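Local coordinates for protein putative metal-dependent phosphoesterase (Bifidobacterium adolescentis, PDB 3O0F) that hydrolyses phosphoesters with the help of bound iron and zinc ions and binds AMP, and may act as a 5'-3' exonuclease on nucleic acids, at residues R107-L121 with E140-A152. Residues are numbered along the deposited sequence; the frame is centred on the assembly and turned at random.
Sequences RAARLRRTKRMVERL and ERTTIGRPHIADA. With AMP (adenosine monophosphate), chain B; EDO (1,2-ethanediol), chain H.
I149 presses its branched side chain between T114, M117, V118 and L121, a knob in a hole, where helix segments 107-121 and 146-152 run side by side at 32°. Beta-branched isoleucine suits this place because its two arms part: with CG1 anti to the carbonyl carbon (chi1 -55°), I149 CD1 lies 3.8 Å from V118 CG2, while I149 CG2 meets L121 CD1 at 3.5 Å, tighter than usual for carbons. T114 slides past it, its methyl CG2 turned to I149 and its OG1 bonded back to R110 O, so the hydroxyl is satisfied within its own helix. Nearer the loop, I144 lays CG2 against L111 CA at 3.7 Å, and W129 adds to this apolar layer.

Beyond it the contact turns polar and opens into the AMP pocket of the PHP domain, beside the metal centre. Here the backbone holds the phosphate where the loop leads into the helix: R146 N gives AMP O2P a 2.9 Å bond, and G145 passes close by, where a side chain would clash with both O2P and R110. Three arginines, long and charged enough to reach in, surround the anion. R113 NH2 meets O2P in its guanidinium plane, R146 NH1 points almost straight at AMP O3P (2.7 Å, 173°), and the extended R110 sends NH2 to O1P while NH1 grips both O2P and, tilted from its plane, I144 O. D51 pairs with R110 NE and should steady its rotation. A leucine in place of R110 would probably leave O1P short of a donor, I144 O without this bond and D51 without its positive mate.

Packing is looser at the partly exposed R107 end, where a water bridges R107 O and I144 N; R107 CD merely brushes T143 OG1, and their polar groups bond instead to D51 and H50.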
loop_
_atom_site.group_PDB
_atom_site.type_symbol
_atom_site.label_atom_id
_atom_site.label_comp_id
_atom_site.label_asym_id
_atom_site.label_seq_id
_atom_site.Cartn_x
_atom_site.Cartn_y
_atom_site.Cartn_z
ATOM N N ARG A 107 -3.832 11.493 -6.334
ATOM C CA ARG A 107 -3.720 10.890 -7.659
ATOM C C ARG A 107 -3.356 11.941 -8.713
ATOM O O ARG A 107 -2.526 11.656 -9.572
ATOM C CB ARG A 107 -4.977 10.094 -8.049
ATOM C CG ARG A 107 -5.253 8.850 -7.161
ATOM C CD ARG A 107 -6.208 7.903 -7.857
ATOM N NE ARG A 107 -7.526 8.523 -7.946
ATOM C CZ ARG A 107 -8.466 8.509 -7.006
ATOM N NH1 ARG A 107 -8.322 7.835 -5.848
ATOM N NH2 ARG A 107 -9.586 9.161 -7.242
ATOM N N ALA A 108 -3.931 13.150 -8.628
ATOM C CA ALA A 108 -3.604 14.220 -9.578
ATOM C C ALA A 108 -2.159 14.702 -9.362
ATOM O O ALA A 108 -1.414 14.941 -10.333
ATOM C CB ALA A 108 -4.655 15.418 -9.489
ATOM N N ALA A 109 -1.741 14.856 -8.104
ATOM C CA ALA A 109 -0.354 15.225 -7.797
ATOM C C ALA A 109 0.651 14.153 -8.321
ATOM O O ALA A 109 1.668 14.482 -8.960
ATOM C CB ALA A 109 -0.185 15.457 -6.250
ATOM N N ARG A 110 0.356 12.877 -8.059
ATOM C CA ARG A 110 1.078 11.719 -8.665
ATOM C C ARG A 110 1.178 11.746 -10.214
ATOM O O ARG A 110 2.245 11.544 -10.786
ATOM C CB ARG A 110 0.419 10.402 -8.269
ATOM C CG ARG A 110 0.746 9.927 -6.865
ATOM C CD ARG A 110 0.017 8.592 -6.568
ATOM N NE ARG A 110 0.648 7.918 -5.429
ATOM C CZ ARG A 110 1.847 7.329 -5.461
ATOM N NH1 ARG A 110 2.556 7.274 -6.579
ATOM N NH2 ARG A 110 2.342 6.771 -4.363
ATOM N N LEU A 111 0.066 11.998 -10.873
ATOM C CA LEU A 111 0.050 12.090 -12.319
ATOM C C LEU A 111 0.986 13.200 -12.819
ATOM O O LEU A 111 1.785 12.982 -13.738
ATOM C CB LEU A 111 -1.358 12.391 -12.811
ATOM C CG LEU A 111 -1.557 12.331 -14.324
ATOM C CD1 LEU A 111 -1.150 10.943 -14.776
ATOM C CD2 LEU A 111 -3.008 12.650 -14.745
ATOM N N ARG A 112 0.866 14.369 -12.203
ATOM C CA ARG A 112 1.633 15.538 -12.575
ATOM C C ARG A 112 3.124 15.301 -12.397
ATOM O O ARG A 112 3.922 15.609 -13.276
ATOM C CB ARG A 112 1.204 16.705 -11.696
ATOM C CG ARG A 112 1.599 18.044 -12.240
ATOM C CD ARG A 112 1.000 19.165 -11.415
ATOM N NE ARG A 112 1.995 19.757 -10.540
ATOM C CZ ARG A 112 2.976 20.537 -10.974
ATOM N NH1 ARG A 112 3.083 20.797 -12.267
ATOM N NH2 ARG A 112 3.846 21.051 -10.122
ATOM N N ARG A 113 3.470 14.749 -11.238
ATOM C CA ARG A 113 4.832 14.432 -10.866
ATOM C C ARG A 113 5.463 13.385 -11.794
ATOM O O ARG A 113 6.659 13.455 -12.143
ATOM C CB ARG A 113 4.780 13.844 -9.454
ATOM C CG ARG A 113 6.018 13.871 -8.626
ATOM C CD ARG A 113 6.899 12.620 -8.700
ATOM N NE ARG A 113 6.220 11.343 -8.705
ATOM C CZ ARG A 113 6.591 10.262 -8.007
ATOM N NH1 ARG A 113 7.635 10.247 -7.181
ATOM N NH2 ARG A 113 5.872 9.168 -8.131
ATOM N N THR A 114 4.669 12.370 -12.120
ATOM C CA THR A 114 5.179 11.202 -12.818
ATOM C C THR A 114 5.413 11.597 -14.279
ATOM O O THR A 114 6.401 11.193 -14.875
ATOM C CB THR A 114 4.240 9.979 -12.604
ATOM O OG1 THR A 114 4.204 9.654 -11.196
ATOM C CG2 THR A 114 4.740 8.739 -13.358
ATOM N N LYS A 115 4.543 12.451 -14.812
ATOM C CA LYS A 115 4.747 13.038 -16.137
ATOM C C LYS A 115 6.048 13.843 -16.178
ATOM O O LYS A 115 6.820 13.717 -17.106
ATOM C CB LYS A 115 3.599 13.970 -16.513
ATOM C CG LYS A 115 2.344 13.299 -16.986
ATOM C CD LYS A 115 1.273 14.350 -17.360
ATOM C CE LYS A 115 0.127 13.742 -18.173
ATOM N NZ LYS A 115 -1.136 14.529 -18.030
ATOM N N ARG A 116 6.299 14.664 -15.161
ATOM C CA ARG A 116 7.492 15.533 -15.184
ATOM C C ARG A 116 8.744 14.681 -15.091
ATOM O O ARG A 116 9.721 14.969 -15.747
ATOM C CB ARG A 116 7.459 16.605 -14.084
ATOM C CG ARG A 116 6.647 17.867 -14.481
ATOM C CD ARG A 116 6.610 18.949 -13.387
ATOM N NE ARG A 116 5.810 18.525 -12.228
ATOM C CZ ARG A 116 6.174 18.628 -10.941
ATOM N NH1 ARG A 116 7.344 19.187 -10.603
ATOM N NH2 ARG A 116 5.349 18.175 -9.978
HETATM N N MSE A 117 8.682 13.599 -14.317
HETATM C CA MSE A 117 9.770 12.622 -14.278
HETATM C C MSE A 117 10.034 11.970 -15.608
HETATM O O MSE A 117 11.185 11.788 -15.959
HETATM C CB MSE A 117 9.488 11.532 -13.261
HETATM C CG MSE A 117 9.794 11.967 -11.871
HETATM SE SE MSE A 117 9.812 10.484 -10.629
HETATM C CE MSE A 117 11.170 9.277 -11.428
ATOM N N VAL A 118 8.974 11.583 -16.335
ATOM C CA VAL A 118 9.153 10.953 -17.635
ATOM C C VAL A 118 9.715 12.002 -18.632
ATOM O O VAL A 118 10.553 11.681 -19.463
ATOM C CB VAL A 118 7.853 10.269 -18.131
ATOM C CG1 VAL A 118 8.068 9.657 -19.496
ATOM C CG2 VAL A 118 7.415 9.188 -17.161
ATOM N N GLU A 119 9.294 13.267 -18.512
ATOM C CA GLU A 119 9.788 14.306 -19.423
ATOM C C GLU A 119 11.323 14.342 -19.300
ATOM O O GLU A 119 12.012 14.373 -20.313
ATOM C CB GLU A 119 9.164 15.689 -19.122
ATOM C CG GLU A 119 9.239 16.686 -20.302
ATOM N N ARG A 120 11.845 14.283 -18.064
ATOM C CA ARG A 120 13.297 14.353 -17.816
ATOM C C ARG A 120 13.984 13.074 -18.271
ATOM O O ARG A 120 14.993 13.101 -18.980
ATOM C CB ARG A 120 13.585 14.540 -16.318
ATOM C CG ARG A 120 13.097 15.846 -15.719
ATOM C CD ARG A 120 13.336 15.834 -14.220
ATOM N NE ARG A 120 12.945 17.073 -13.547
ATOM C CZ ARG A 120 13.221 17.330 -12.271
ATOM N NH1 ARG A 120 13.889 16.441 -11.527
ATOM N NH2 ARG A 120 12.829 18.480 -11.733
ATOM N N LEU A 121 13.431 11.940 -17.851
ATOM C CA LEU A 121 13.971 10.628 -18.237
ATOM C C LEU A 121 14.055 10.468 -19.764
ATOM O O LEU A 121 14.977 9.850 -20.282
ATOM C CB LEU A 121 13.112 9.506 -17.636
ATOM C CG LEU A 121 13.314 9.261 -16.128
ATOM C CD1 LEU A 121 12.122 8.523 -15.522
ATOM C CD2 LEU A 121 14.607 8.507 -15.819
ATOM N N GLU A 140 -7.433 5.487 -16.494
ATOM C CA GLU A 140 -7.752 6.520 -15.503
ATOM C C GLU A 140 -7.984 5.936 -14.096
ATOM O O GLU A 140 -7.804 6.641 -13.110
ATOM C CB GLU A 140 -8.973 7.365 -15.925
ATOM N N ARG A 141 -8.338 4.651 -14.002
ATOM C CA ARG A 141 -8.675 4.040 -12.718
ATOM C C ARG A 141 -7.454 3.465 -11.983
ATOM O O ARG A 141 -7.589 2.946 -10.874
ATOM C CB ARG A 141 -9.745 2.972 -12.893
ATOM C CG ARG A 141 -11.138 3.536 -13.175
ATOM C CD ARG A 141 -12.223 2.481 -13.016
ATOM N NE ARG A 141 -11.967 1.364 -13.921
ATOM C CZ ARG A 141 -12.504 0.146 -13.822
ATOM N NH1 ARG A 141 -13.369 -0.149 -12.866
ATOM N NH2 ARG A 141 -12.163 -0.794 -14.698
ATOM N N THR A 142 -6.285 3.542 -12.624
ATOM C CA THR A 142 -5.032 3.135 -12.039
ATOM C C THR A 142 -4.339 4.344 -11.404
ATOM O O THR A 142 -4.176 5.369 -12.035
ATOM C CB THR A 142 -4.079 2.507 -13.088
ATOM O OG1 THR A 142 -4.603 1.237 -13.542
ATOM C CG2 THR A 142 -2.675 2.301 -12.511
ATOM N N THR A 143 -3.933 4.198 -10.151
ATOM C CA THR A 143 -3.067 5.163 -9.456
ATOM C C THR A 143 -1.626 5.016 -9.928
ATOM O O THR A 143 -0.973 4.005 -9.653
ATOM C CB THR A 143 -3.066 4.911 -7.950
ATOM O OG1 THR A 143 -4.398 5.006 -7.433
ATOM C CG2 THR A 143 -2.147 5.912 -7.223
ATOM N N ILE A 144 -1.115 6.051 -10.601
ATOM C CA ILE A 144 0.171 5.984 -11.281
ATOM C C ILE A 144 1.329 6.364 -10.351
ATOM O O ILE A 144 1.176 7.153 -9.424
ATOM C CB ILE A 144 0.182 6.964 -12.445
ATOM C CG1 ILE A 144 1.223 6.565 -13.507
ATOM C CG2 ILE A 144 0.455 8.385 -11.913
ATOM C CD1 ILE A 144 1.079 7.328 -14.850
ATOM N N GLY A 145 2.512 5.845 -10.632
ATOM C CA GLY A 145 3.689 6.277 -9.908
ATOM C C GLY A 145 4.941 5.752 -10.568
ATOM O O GLY A 145 4.925 5.376 -11.740
ATOM N N ARG A 146 6.034 5.721 -9.807
ATOM C CA ARG A 146 7.318 5.221 -10.340
ATOM C C ARG A 146 7.307 3.787 -10.863
ATOM O O ARG A 146 8.018 3.499 -11.833
ATOM C CB ARG A 146 8.454 5.454 -9.337
ATOM C CG ARG A 146 8.878 6.932 -9.262
ATOM C CD ARG A 146 9.318 7.293 -7.876
ATOM N NE ARG A 146 10.511 6.596 -7.468
ATOM C CZ ARG A 146 10.774 6.131 -6.250
ATOM N NH1 ARG A 146 9.908 6.216 -5.259
ATOM N NH2 ARG A 146 11.929 5.520 -6.039
ATOM N N PRO A 147 6.537 2.867 -10.251
ATOM C CA PRO A 147 6.545 1.519 -10.826
ATOM C C PRO A 147 6.169 1.413 -12.297
ATOM O O PRO A 147 6.707 0.561 -12.982
ATOM C CB PRO A 147 5.516 0.771 -9.976
ATOM C CG PRO A 147 5.627 1.399 -8.666
ATOM C CD PRO A 147 5.789 2.880 -8.973
ATOM N N HIS A 148 5.255 2.262 -12.760
ATOM C CA HIS A 148 4.854 2.299 -14.139
ATOM C C HIS A 148 5.946 2.853 -15.047
ATOM O O HIS A 148 6.078 2.404 -16.167
ATOM C CB HIS A 148 3.540 3.084 -14.304
ATOM C CG HIS A 148 2.443 2.556 -13.436
ATOM N ND1 HIS A 148 2.178 3.068 -12.189
ATOM C CD2 HIS A 148 1.604 1.510 -13.599
ATOM C CE1 HIS A 148 1.224 2.358 -11.617
ATOM N NE2 HIS A 148 0.837 1.424 -12.470
ATOM N N ILE A 149 6.717 3.819 -14.556
ATOM C CA ILE A 149 7.936 4.240 -15.229
ATOM C C ILE A 149 8.935 3.081 -15.296
ATOM O O ILE A 149 9.480 2.790 -16.359
ATOM C CB ILE A 149 8.654 5.433 -14.537
ATOM C CG1 ILE A 149 7.724 6.636 -14.345
ATOM C CG2 ILE A 149 9.893 5.859 -15.368
ATOM C CD1 ILE A 149 8.427 7.877 -13.745
ATOM N N ALA A 150 9.204 2.432 -14.165
ATOM C CA ALA A 150 10.136 1.290 -14.160
ATOM C C ALA A 150 9.695 0.250 -15.169
ATOM O O ALA A 150 10.500 -0.209 -15.971
ATOM C CB ALA A 150 10.245 0.674 -12.757
ATOM N N ASP A 151 8.404 -0.110 -15.148
ATOM C CA ASP A 151 7.860 -1.056 -16.118
ATOM C C ASP A 151 8.086 -0.626 -17.574
ATOM O O ASP A 151 8.410 -1.461 -18.418
ATOM C CB ASP A 151 6.355 -1.278 -15.890
ATOM C CG ASP A 151 6.051 -2.033 -14.571
ATOM O OD1 ASP A 151 7.000 -2.653 -13.987
ATOM O OD2 ASP A 151 4.857 -1.993 -14.115
ATOM N N ALA A 152 7.877 0.656 -17.879
ATOM C CA ALA A 152 8.091 1.130 -19.244
ATOM C C ALA A 152 9.572 0.964 -19.641
ATOM O O ALA A 152 9.872 0.624 -20.799
ATOM C CB ALA A 152 7.628 2.564 -19.410
HETATM P P AMP B . 6.160 6.383 -5.866
HETATM O O1P AMP B . 5.156 6.374 -4.771
HETATM O O2P AMP B . 5.487 6.754 -7.162
HETATM O O3P AMP B . 7.429 7.185 -5.568
HETATM O "O5'" AMP B . 6.635 4.862 -6.054
HETATM C "C5'" AMP B . 7.378 4.226 -5.044
HETATM C "C4'" AMP B . 6.721 2.903 -4.792
HETATM O "O4'" AMP B . 7.046 1.917 -5.809
HETATM C "C3'" AMP B . 7.155 2.334 -3.445
HETATM O "O3'" AMP B . 6.070 2.446 -2.533
HETATM C "C2'" AMP B . 7.352 0.883 -3.853
HETATM O "O2'" AMP B . 7.713 -0.165 -2.954
HETATM C "C1'" AMP B . 6.723 0.658 -5.221
HETATM N N9 AMP B . 7.288 -0.502 -5.935
HETATM C C8 AMP B . 6.573 -1.362 -6.664
HETATM N N7 AMP B . 7.378 -2.305 -7.198
HETATM C C5 AMP B . 8.636 -2.047 -6.806
HETATM C C6 AMP B . 9.963 -2.655 -7.009
HETATM N N6 AMP B . 10.125 -3.786 -7.770
HETATM N N1 AMP B . 11.011 -2.037 -6.429
HETATM C C2 AMP B . 10.902 -0.925 -5.680
HETATM N N3 AMP B . 9.725 -0.327 -5.449
HETATM C C4 AMP B . 8.578 -0.842 -5.969
HETATM C C1 EDO H . 2.876 3.202 -6.773
HETATM O O1 EDO H . 3.270 4.410 -6.118
HETATM C C2 EDO H . 2.017 3.515 -7.992
HETATM O O2 EDO H . 0.664 3.671 -7.536
HETATM O O HOH W 1 -2.589 8.664 -10.269
#